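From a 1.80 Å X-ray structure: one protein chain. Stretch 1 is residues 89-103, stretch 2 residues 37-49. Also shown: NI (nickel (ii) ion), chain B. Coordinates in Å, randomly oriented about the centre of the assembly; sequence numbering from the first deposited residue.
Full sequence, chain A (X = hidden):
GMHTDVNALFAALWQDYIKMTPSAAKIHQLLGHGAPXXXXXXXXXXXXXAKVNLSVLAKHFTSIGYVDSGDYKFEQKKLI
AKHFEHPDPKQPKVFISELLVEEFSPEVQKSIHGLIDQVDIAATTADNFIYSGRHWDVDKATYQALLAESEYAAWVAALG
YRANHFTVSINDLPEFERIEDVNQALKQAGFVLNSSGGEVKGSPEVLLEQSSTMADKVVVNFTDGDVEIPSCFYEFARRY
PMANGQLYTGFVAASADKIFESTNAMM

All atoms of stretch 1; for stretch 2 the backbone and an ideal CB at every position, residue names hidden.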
ATOM      1  N   PRO A  89     -16.107  10.677   4.558  1.00 20.25           N
ATOM      2  CA  PRO A  89     -15.594  10.500   3.182  1.00 20.18           C
ATOM      3  C   PRO A  89     -14.236  11.138   2.915  1.00 18.22           C
ATOM      4  O   PRO A  89     -13.597  10.774   1.948  1.00 22.14           O
ATOM      5  CB  PRO A  89     -16.673  11.156   2.318  1.00 22.15           C
ATOM      6  CG  PRO A  89     -17.199  12.232   3.185  1.00 21.68           C
ATOM      7  CD  PRO A  89     -17.255  11.611   4.577  1.00 22.01           C
ATOM      8  N   LYS A  90     -13.759  12.048   3.770  1.00 17.02           N
ATOM      9  CA  LYS A  90     -12.395  12.572   3.637  1.00 20.10           C
ATOM     10  C   LYS A  90     -11.313  11.518   3.934  1.00 18.32           C
ATOM     11  O   LYS A  90     -10.166  11.701   3.552  1.00 22.98           O
ATOM     12  CB  LYS A  90     -12.152  13.741   4.589  1.00 18.79           C
ATOM     13  CG  LYS A  90     -12.966  14.999   4.265  1.00 35.29           C
ATOM     14  CD  LYS A  90     -12.453  16.204   5.072  1.00 42.78           C
ATOM     15  CE  LYS A  90     -13.315  17.462   4.870  1.00 55.53           C
ATOM     16  NZ  LYS A  90     -14.592  17.450   5.661  1.00 56.05           N
ATOM     17  N   GLN A  91     -11.676  10.469   4.676  1.00 14.80           N
ATOM     18  CA  GLN A  91     -10.708   9.486   5.101  1.00 17.03           C
ATOM     19  C   GLN A  91     -10.477   8.490   3.977  1.00 15.78           C
ATOM     20  O   GLN A  91     -11.374   8.193   3.195  1.00 18.12           O
ATOM     21  CB  GLN A  91     -11.137   8.808   6.415  1.00 13.58           C
ATOM     22  CG  GLN A  91     -11.269   9.758   7.626  1.00 18.92           C
ATOM     23  CD  GLN A  91      -9.982  10.438   7.979  1.00 21.68           C
ATOM     24  OE1 GLN A  91      -8.893   9.964   7.650  1.00 22.52           O
ATOM     25  NE2 GLN A  91     -10.091  11.564   8.640  1.00 24.22           N
ATOM     26  N   PRO A  92      -9.237   8.012   3.850  1.00 15.55           N
ATOM     27  CA  PRO A  92      -8.969   7.083   2.790  1.00 15.79           C
ATOM     28  C   PRO A  92      -9.669   5.732   2.972  1.00 15.15           C
ATOM     29  O   PRO A  92      -9.871   5.277   4.098  1.00 16.49           O
ATOM     30  CB  PRO A  92      -7.439   6.920   2.871  1.00 15.39           C
ATOM     31  CG  PRO A  92      -7.055   7.352   4.220  1.00 22.91           C
ATOM     32  CD  PRO A  92      -8.025   8.407   4.586  1.00 15.61           C
ATOM     33  N   LYS A  93      -9.992   5.048   1.884  1.00 15.94           N
ATOM     34  CA  LYS A  93     -10.238   3.656   1.977  1.00 16.55           C
ATOM     35  C   LYS A  93      -8.947   2.949   2.354  1.00 14.51           C
ATOM     36  O   LYS A  93      -7.874   3.398   2.025  1.00 16.04           O
ATOM     37  CB  LYS A  93     -10.733   3.062   0.627  1.00 14.77           C
ATOM     38  CG  LYS A  93     -12.003   3.693   0.100  1.00 18.89           C
ATOM     39  CD  LYS A  93     -12.347   3.051  -1.239  1.00 23.81           C
ATOM     40  CE  LYS A  93     -13.268   3.894  -2.051  1.00 37.52           C
ATOM     41  NZ  LYS A  93     -12.502   5.050  -2.600  1.00 42.07           N
ATOM     42  N   VAL A  94      -9.089   1.800   2.996  1.00 16.39           N
ATOM     43  CA  VAL A  94      -7.991   0.983   3.445  1.00 15.16           C
ATOM     44  C   VAL A  94      -8.068  -0.393   2.774  1.00 18.85           C
ATOM     45  O   VAL A  94      -9.021  -1.143   2.927  1.00 18.15           O
ATOM     46  CB  VAL A  94      -7.963   0.881   4.994  1.00 16.80           C
ATOM     47  CG1 VAL A  94      -6.875  -0.136   5.437  1.00 12.24           C
ATOM     48  CG2 VAL A  94      -7.772   2.281   5.590  1.00 17.36           C
ATOM     49  N   PHE A  95      -7.062  -0.665   1.969  1.00 17.28           N
ATOM     50  CA  PHE A  95      -6.959  -1.894   1.238  1.00 19.81           C
ATOM     51  C   PHE A  95      -5.875  -2.745   1.917  1.00 19.15           C
ATOM     52  O   PHE A  95      -4.714  -2.282   2.063  1.00 15.46           O
ATOM     53  CB  PHE A  95      -6.547  -1.581  -0.183  1.00 19.37           C
ATOM     54  CG  PHE A  95      -6.543  -2.774  -1.081  1.00 23.84           C
ATOM     55  CD1 PHE A  95      -7.722  -3.253  -1.649  1.00 26.70           C
ATOM     56  CD2 PHE A  95      -5.325  -3.431  -1.351  1.00 34.68           C
ATOM     57  CE1 PHE A  95      -7.712  -4.396  -2.495  1.00 21.50           C
ATOM     58  CE2 PHE A  95      -5.281  -4.543  -2.176  1.00 19.26           C
ATOM     59  CZ  PHE A  95      -6.492  -5.040  -2.764  1.00 22.42           C
ATOM     60  N   ILE A  96      -6.258  -3.950   2.345  1.00 16.49           N
ATOM     61  CA  ILE A  96      -5.334  -4.854   3.062  1.00 17.55           C
ATOM     62  C   ILE A  96      -5.343  -6.198   2.369  1.00 18.80           C
ATOM     63  O   ILE A  96      -6.391  -6.829   2.164  1.00 18.58           O
ATOM     64  CB  ILE A  96      -5.608  -4.990   4.579  1.00 15.96           C
ATOM     65  CG1 ILE A  96      -5.820  -3.649   5.278  1.00 16.03           C
ATOM     66  CG2 ILE A  96      -4.461  -5.823   5.247  1.00 12.56           C
ATOM     67  CD1 ILE A  96      -6.198  -3.801   6.815  1.00 13.20           C
ATOM     68  N   SER A  97      -4.162  -6.627   1.913  1.00 18.68           N
ATOM     69  CA  SER A  97      -4.063  -7.941   1.277  1.00 16.22           C
ATOM     70  C   SER A  97      -3.145  -8.859   2.100  1.00 17.67           C
ATOM     71  O   SER A  97      -2.416  -8.393   2.995  1.00 13.72           O
ATOM     72  CB  SER A  97      -3.572  -7.802  -0.157  1.00 16.42           C
ATOM     73  OG  SER A  97      -2.229  -7.334  -0.232  1.00 15.56           O
ATOM     74  N   GLU A  98      -3.258 -10.161   1.875  1.00 18.26           N
ATOM     75  CA  GLU A  98      -2.356 -11.124   2.502  1.00 18.65           C
ATOM     76  C   GLU A  98      -1.990 -12.198   1.495  1.00 16.89           C
ATOM     77  O   GLU A  98      -2.842 -12.683   0.800  1.00 15.44           O
ATOM     78  CB  GLU A  98      -2.943 -11.790   3.757  1.00 17.25           C
ATOM     79  CG  GLU A  98      -4.109 -12.667   3.551  1.00 20.19           C
ATOM     80  CD  GLU A  98      -4.657 -13.253   4.851  1.00 24.44           C
ATOM     81  OE1 GLU A  98      -4.247 -12.893   6.000  1.00 18.31           O
ATOM     82  OE2 GLU A  98      -5.558 -14.046   4.717  1.00 18.20           O
ATOM     83  N   LEU A  99      -0.717 -12.556   1.479  1.00 17.67           N
ATOM     84  CA  LEU A  99      -0.237 -13.612   0.611  1.00 16.41           C
ATOM     85  C   LEU A  99      -0.622 -14.973   1.181  1.00 14.31           C
ATOM     86  O   LEU A  99      -0.505 -15.229   2.371  1.00 13.84           O
ATOM     87  CB  LEU A  99       1.299 -13.508   0.480  1.00 15.04           C
ATOM     88  CG  LEU A  99       2.003 -14.389  -0.582  1.00 23.30           C
ATOM     89  CD1 LEU A  99       1.760 -13.873  -1.985  1.00 13.86           C
ATOM     90  CD2 LEU A  99       3.508 -14.410  -0.284  1.00 30.68           C
ATOM     91  N   LEU A 100      -1.061 -15.877   0.312  1.00 15.27           N
ATOM     92  CA  LEU A 100      -1.404 -17.215   0.756  1.00 16.13           C
ATOM     93  C   LEU A 100      -0.138 -18.077   0.723  1.00 15.90           C
ATOM     94  O   LEU A 100       0.270 -18.581  -0.320  1.00 15.36           O
ATOM     95  CB  LEU A 100      -2.502 -17.764  -0.156  1.00 15.30           C
ATOM     96  CG  LEU A 100      -3.766 -16.891  -0.249  1.00 24.01           C
ATOM     97  CD1 LEU A 100      -4.703 -17.498  -1.273  1.00 27.75           C
ATOM     98  CD2 LEU A 100      -4.474 -16.830   1.119  1.00 20.04           C
ATOM     99  N   VAL A 101       0.494 -18.225   1.883  1.00 15.90           N
ATOM    100  CA  VAL A 101       1.825 -18.831   1.978  1.00 16.01           C
ATOM    101  C   VAL A 101       1.877 -20.278   1.495  1.00 18.85           C
ATOM    102  O   VAL A 101       2.905 -20.717   0.977  1.00 18.70           O
ATOM    103  CB  VAL A 101       2.362 -18.711   3.395  1.00 14.75           C
ATOM    104  CG1 VAL A 101       3.685 -19.490   3.559  1.00 19.15           C
ATOM    105  CG2 VAL A 101       2.540 -17.198   3.705  1.00  9.57           C
ATOM    106  N   GLU A 102       0.752 -20.985   1.603  1.00 21.43           N
ATOM    107  CA  GLU A 102       0.674 -22.372   1.183  1.00 19.97           C
ATOM    108  C   GLU A 102       0.809 -22.548  -0.322  1.00 22.28           C
ATOM    109  O   GLU A 102       0.956 -23.658  -0.777  1.00 21.89           O
ATOM    110  CB  GLU A 102      -0.660 -23.014   1.614  1.00 23.70           C
ATOM    111  CG  GLU A 102      -0.864 -23.047   3.122  1.00 27.50           C
ATOM    112  CD  GLU A 102      -1.299 -21.712   3.715  1.00 22.38           C
ATOM    113  OE1 GLU A 102      -1.674 -20.751   2.932  1.00 15.74           O
ATOM    114  OE2 GLU A 102      -1.194 -21.638   4.983  1.00 30.59           O
ATOM    115  N   GLU A 103       0.720 -21.481  -1.097  1.00 20.80           N
ATOM    116  CA  GLU A 103       0.784 -21.632  -2.550  1.00 22.32           C
ATOM    117  C   GLU A 103       2.244 -21.675  -3.038  1.00 21.85           C
ATOM    118  O   GLU A 103       2.463 -21.776  -4.215  1.00 19.10           O
ATOM    119  CB  GLU A 103       0.026 -20.501  -3.256  1.00 20.34           C
ATOM    120  CG  GLU A 103      -1.448 -20.387  -2.839  1.00 23.33           C
ATOM    121  CD  GLU A 103      -2.313 -21.477  -3.441  1.00 32.23           C
ATOM    122  OE1 GLU A 103      -1.769 -22.277  -4.192  1.00 30.20           O
ATOM    123  OE2 GLU A 103      -3.532 -21.520  -3.177  1.00 38.28           O
ATOM    124  N   UNK A  37      -4.156  16.825   1.177  1.00 27.57           N
ATOM    125  CA  UNK A  37      -4.711  16.303  -0.062  1.00 25.54           C
ATOM    126  C   UNK A  37      -5.591  15.149   0.377  1.00 20.99           C
ATOM    127  O   UNK A  37      -5.175  14.380   1.242  1.00 20.95           O
ATOM    128  CB  UNK A  37      -3.635  15.873  -1.061  1.00 25.54           C
ATOM    129  N   UNK A  38      -6.779  14.991  -0.207  1.00 15.94           N
ATOM    130  CA  UNK A  38      -7.601  13.843   0.107  1.00 16.95           C
ATOM    131  C   UNK A  38      -7.055  12.581  -0.615  1.00 17.63           C
ATOM    132  O   UNK A  38      -6.872  12.563  -1.860  1.00 17.89           O
ATOM    133  CB  UNK A  38      -9.054  14.115  -0.288  1.00 16.95           C
ATOM    134  N   UNK A  39      -6.848  11.519   0.159  1.00 14.21           N
ATOM    135  CA  UNK A  39      -6.417  10.240  -0.406  1.00 18.00           C
ATOM    136  C   UNK A  39      -7.587   9.300  -0.754  1.00 15.86           C
ATOM    137  O   UNK A  39      -8.562   9.201  -0.010  1.00 17.53           O
ATOM    138  CB  UNK A  39      -5.479   9.541   0.580  1.00 18.00           C
ATOM    139  N   UNK A  40      -7.507   8.639  -1.896  1.00 17.38           N
ATOM    140  CA  UNK A  40      -8.468   7.591  -2.257  1.00 17.27           C
ATOM    141  C   UNK A  40      -8.308   6.356  -1.360  1.00 17.53           C
ATOM    142  O   UNK A  40      -9.296   5.772  -0.886  1.00 12.96           O
ATOM    143  CB  UNK A  40      -8.294   7.198  -3.725  1.00 17.27           C
ATOM    144  N   UNK A  41      -7.047   5.964  -1.156  1.00 14.92           N
ATOM    145  CA  UNK A  41      -6.724   4.781  -0.363  1.00 15.22           C
ATOM    146  C   UNK A  41      -5.290   4.725   0.061  1.00 17.61           C
ATOM    147  O   UNK A  41      -4.451   5.503  -0.454  1.00 15.82           O
ATOM    148  CB  UNK A  41      -7.061   3.512  -1.148  1.00 15.22           C
ATOM    149  N   UNK A  42      -5.047   3.859   1.058  1.00 16.12           N
ATOM    150  CA  UNK A  42      -3.745   3.281   1.374  1.00 16.99           C
ATOM    151  C   UNK A  42      -3.808   1.756   1.154  1.00 20.76           C
ATOM    152  O   UNK A  42      -4.904   1.138   1.055  1.00 18.33           O
ATOM    153  CB  UNK A  42      -3.338   3.613   2.811  1.00 16.99           C
ATOM    154  N   UNK A  43      -2.632   1.162   0.969  1.00 19.97           N
ATOM    155  CA  UNK A  43      -2.521  -0.288   0.755  1.00 18.09           C
ATOM    156  C   UNK A  43      -1.512  -0.847   1.732  1.00 15.41           C
ATOM    157  O   UNK A  43      -0.387  -0.298   1.834  1.00 15.81           O
ATOM    158  CB  UNK A  43      -2.116  -0.614  -0.684  1.00 18.09           C
ATOM    159  N   UNK A  44      -1.887  -1.920   2.426  1.00 14.06           N
ATOM    160  CA  UNK A  44      -1.005  -2.648   3.338  1.00 16.13           C
ATOM    161  C   UNK A  44      -0.928  -4.110   2.933  1.00 17.06           C
ATOM    162  O   UNK A  44      -1.843  -4.609   2.267  1.00 16.47           O
ATOM    163  CB  UNK A  44      -1.491  -2.521   4.783  1.00 16.13           C
ATOM    164  N   UNK A  45       0.146  -4.791   3.335  1.00 19.18           N
ATOM    165  CA  UNK A  45       0.412  -6.170   2.903  1.00 15.15           C
ATOM    166  C   UNK A  45       0.779  -7.023   4.098  1.00 20.19           C
ATOM    167  O   UNK A  45       1.359  -6.530   5.030  1.00 13.22           O
ATOM    168  CB  UNK A  45       1.529  -6.214   1.859  1.00 15.15           C
ATOM    169  N   UNK A  46       0.514  -8.318   4.041  1.00 17.13           N
ATOM    170  CA  UNK A  46       0.980  -9.226   5.104  1.00 16.02           C
ATOM    171  C   UNK A  46       0.901 -10.649   4.572  1.00 18.22           C
ATOM    172  O   UNK A  46       0.697 -10.836   3.348  1.00 14.13           O
ATOM    173  CB  UNK A  46       0.152  -9.073   6.381  1.00 16.02           C
ATOM    174  N   UNK A  47       1.147 -11.627   5.443  1.00 15.10           N
ATOM    175  CA  UNK A  47       0.972 -13.059   5.108  1.00 17.56           C
ATOM    176  C   UNK A  47      -0.191 -13.661   5.862  1.00 16.27           C
ATOM    177  O   UNK A  47      -0.555 -13.169   6.922  1.00 15.84           O
ATOM    178  CB  UNK A  47       2.245 -13.849   5.418  1.00 17.56           C
ATOM    179  N   UNK A  48      -0.760 -14.765   5.359  1.00 15.22           N
ATOM    180  CA  UNK A  48      -1.856 -15.438   6.062  1.00 14.64           C
ATOM    181  C   UNK A  48      -1.376 -16.337   7.250  1.00 14.93           C
ATOM    182  O   UNK A  48      -1.769 -17.504   7.413  1.00 18.30           O
ATOM    183  CB  UNK A  48      -2.639 -16.288   5.059  1.00 14.64           C
ATOM    184  N   UNK A  49      -0.512 -15.774   8.083  1.00 15.30           N
ATOM    185  CA  UNK A  49       0.025 -16.445   9.268  1.00 16.44           C
ATOM    186  C   UNK A  49      -0.723 -15.730  10.432  1.00 16.63           C
ATOM    187  O   UNK A  49      -0.754 -14.480  10.481  1.00 16.46           O
ATOM    188  CB  UNK A  49       1.548 -16.341   9.371  1.00 16.44           C
TER
HETATM  189 NI    NI B 267      -3.554   1.126  -4.925  1.00 23.76          NI

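Position 37 has nothing of stretch 1 within 5.5 Å of its ideal CB; it is Ile 37. At 38 the CB points sideways, 4.7 Å from Lys 90 O, where an aliphatic or long polar chain would fit. Ile 38 brings CD1 to 3.9 Å from Lys 90 CB. The CB of 39 lies 4.0 Å from Pro 92 CB, and many residues would do; Asn 39 reaches stretch 1 through waters on its N and O.

At 40 the CB points away, yet lies 4.9 Å from Lys 93 NZ, which favours an acidic or amide group. Asp 40, chi1 t, forms a salt bridge, OD1 to Lys 93 NZ 3.0 Å, while its O accepts from Lys 93 N at 2.9 Å.

From 41 the backbone pairs in parallel with stretch 1, and alternate side chains share a face. The CB of 41, on the face of Lys 93 and Phe 95, is 5.7 Å from NI, a span that suits histidine and that glutamate could cover only when fully extended. His 41 binds NI through NE2 at 2.1 Å; its ND1 donates to Asp 40 OD2 at 2.6 Å, orienting the ring.

Position 42 shares the face of Val 94 and Ile 96, suiting an aliphatic chain. Ile 42 sets CG1 4.1 Å from Val 94 CG2. At 43, on the side of the Phe 95 ring, a small or modest apolar residue suits; Ala 43 places CB 4.4 Å from Phe 95 CD2. The CB of 44 is 4.5 Å from Ile 96 CG2, again favouring an aliphatic: Leu 44 puts CD1 4.4 Å from Ile 96 CG1.

Beside Ser 97, 45 admits polar or long chains; Arg 45 passes with CG 4.2 Å from Ser 97 OG. The CB of 46 is 4.9 Å from Glu 98 CB, allowing a small branched residue; Thr 46 packs CG2 3.7 Å from Glu 98 CB.

At 47, Val 101 CG2 is 3.8 Å from the CB, inviting a large apolar group; Phe 47 meets Leu 99 CD2 at its ring edge (CE1, 3.8 Å). The CB of 48 points toward stretch 1, 3.6 Å from Leu 99 O and 3.7 Å from Glu 98 CD; Val 101 N, a donor, and Glu 102 OE1, an acceptor, are each about 5 Å from that CB, calling for both functions. Asn 48 supplies them: OD1 accepts from Val 101 N (3.1 Å), ND2 donates to Glu 102 OE1 (2.8 Å). At 49 nothing lies within 5.5 Å of the ideal CB; it is Ile 49.

Stretch 2 37-49: IINDHIALRTFNI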
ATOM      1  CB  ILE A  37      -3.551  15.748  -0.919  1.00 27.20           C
ATOM      2  CG1 ILE A  37      -2.735  16.903  -1.512  1.00 36.98           C
ATOM      3  CG2 ILE A  37      -4.041  14.862  -2.023  1.00 31.90           C
ATOM      4  CD1 ILE A  37      -3.572  17.829  -2.310  1.00 33.35           C
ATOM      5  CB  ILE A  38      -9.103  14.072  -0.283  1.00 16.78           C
ATOM      6  CG1 ILE A  38      -9.663  15.286   0.493  1.00 22.32           C
ATOM      7  CG2 ILE A  38      -9.922  12.776  -0.062  1.00 14.88           C
ATOM      8  CD1 ILE A  38      -9.570  15.153   1.963  1.00 28.97           C
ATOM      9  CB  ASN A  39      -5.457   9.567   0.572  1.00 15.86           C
ATOM     10  CG  ASN A  39      -4.180  10.363   0.777  1.00 19.59           C
ATOM     11  OD1 ASN A  39      -3.817  10.731   1.923  1.00 24.46           O
ATOM     12  ND2 ASN A  39      -3.508  10.665  -0.312  1.00 14.53           N
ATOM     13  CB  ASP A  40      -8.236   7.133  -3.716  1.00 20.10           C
ATOM     14  CG  ASP A  40      -9.231   6.074  -4.150  1.00 22.77           C
ATOM     15  OD1 ASP A  40     -10.417   6.415  -4.254  1.00 22.11           O
ATOM     16  OD2 ASP A  40      -8.882   4.876  -4.304  1.00 18.97           O
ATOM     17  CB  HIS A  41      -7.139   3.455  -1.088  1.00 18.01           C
ATOM     18  CG  HIS A  41      -6.350   3.102  -2.320  1.00 20.35           C
ATOM     19  ND1 HIS A  41      -6.730   3.506  -3.590  1.00 16.86           N
ATOM     20  CD2 HIS A  41      -5.272   2.281  -2.492  1.00 18.36           C
ATOM     21  CE1 HIS A  41      -5.897   2.992  -4.477  1.00 21.73           C
ATOM     22  NE2 HIS A  41      -5.019   2.232  -3.838  1.00 23.15           N
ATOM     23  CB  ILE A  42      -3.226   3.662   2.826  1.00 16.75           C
ATOM     24  CG1 ILE A  42      -4.156   3.098   3.907  1.00 18.04           C
ATOM     25  CG2 ILE A  42      -3.102   5.185   2.984  1.00 17.28           C
ATOM     26  CD1 ILE A  42      -3.542   2.250   4.901  1.00 21.55           C
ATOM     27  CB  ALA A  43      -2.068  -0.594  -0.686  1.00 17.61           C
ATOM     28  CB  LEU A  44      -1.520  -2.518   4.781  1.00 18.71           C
ATOM     29  CG  LEU A  44      -1.768  -1.139   5.349  1.00 16.94           C
ATOM     30  CD1 LEU A  44      -2.469  -1.286   6.740  1.00 17.03           C
ATOM     31  CD2 LEU A  44      -0.457  -0.327   5.523  1.00 19.12           C
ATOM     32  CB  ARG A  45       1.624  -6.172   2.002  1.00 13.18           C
ATOM     33  CG  ARG A  45       1.400  -5.422   0.694  1.00 17.86           C
ATOM     34  CD  ARG A  45       2.625  -5.501  -0.147  1.00 20.30           C
ATOM     35  NE  ARG A  45       2.328  -5.118  -1.518  1.00 18.07           N
ATOM     36  CZ  ARG A  45       3.161  -5.208  -2.550  1.00 24.37           C
ATOM     37  NH1 ARG A  45       4.391  -5.660  -2.392  1.00 19.40           N
ATOM     38  NH2 ARG A  45       2.745  -4.841  -3.763  1.00 24.72           N
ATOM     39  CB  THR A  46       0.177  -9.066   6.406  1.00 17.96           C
ATOM     40  OG1 THR A  46       0.848  -9.764   7.481  1.00 14.46           O
ATOM     41  CG2 THR A  46      -1.244  -9.573   6.249  1.00 13.81           C
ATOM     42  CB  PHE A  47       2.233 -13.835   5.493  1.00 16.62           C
ATOM     43  CG  PHE A  47       3.490 -13.311   4.865  1.00 18.37           C
ATOM     44  CD1 PHE A  47       3.773 -13.552   3.559  1.00 13.50           C
ATOM     45  CD2 PHE A  47       4.399 -12.583   5.608  1.00 12.45           C
ATOM     46  CE1 PHE A  47       4.939 -13.086   2.977  1.00 18.17           C
ATOM     47  CE2 PHE A  47       5.552 -12.115   5.035  1.00 19.34           C
ATOM     48  CZ  PHE A  47       5.815 -12.359   3.710  1.00 13.50           C
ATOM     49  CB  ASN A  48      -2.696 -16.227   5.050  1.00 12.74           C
ATOM     50  CG  ASN A  48      -1.954 -17.430   4.539  1.00 19.92           C
ATOM     51  OD1 ASN A  48      -0.707 -17.481   4.592  1.00 14.60           O
ATOM     52  ND2 ASN A  48      -2.691 -18.428   4.124  1.00 16.84           N
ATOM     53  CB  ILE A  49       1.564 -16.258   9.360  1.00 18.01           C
ATOM     54  CG1 ILE A  49       2.269 -17.052   8.238  1.00 17.02           C
ATOM     55  CG2 ILE A  49       2.103 -16.676  10.736  1.00 19.83           C
ATOM     56  CD1 ILE A  49       3.739 -16.852   8.087  1.00 18.27           C
TER
HETATM   57  O   HOH W   1      -7.609  11.457   2.940  1.00 17.55           O
HETATM   58  O   HOH W   2     -11.321   9.271   0.514  1.00 23.82           O
HETATM   59  O   HOH W   3      -2.213  -4.588  -0.599  1.00 21.00           O
HETATM   60  O   HOH W   4       0.148 -19.691   6.213  1.00 21.85           O
HETATM   61  O   HOH W   5      -2.553  -0.315  -6.585  1.00 27.17           O
HETATM   62  O   HOH W   6      -5.002   0.466  -6.196  1.00 21.10           O
HETATM   63  O   HOH W   7      -4.251  -0.948  -4.235  1.00 21.20           O
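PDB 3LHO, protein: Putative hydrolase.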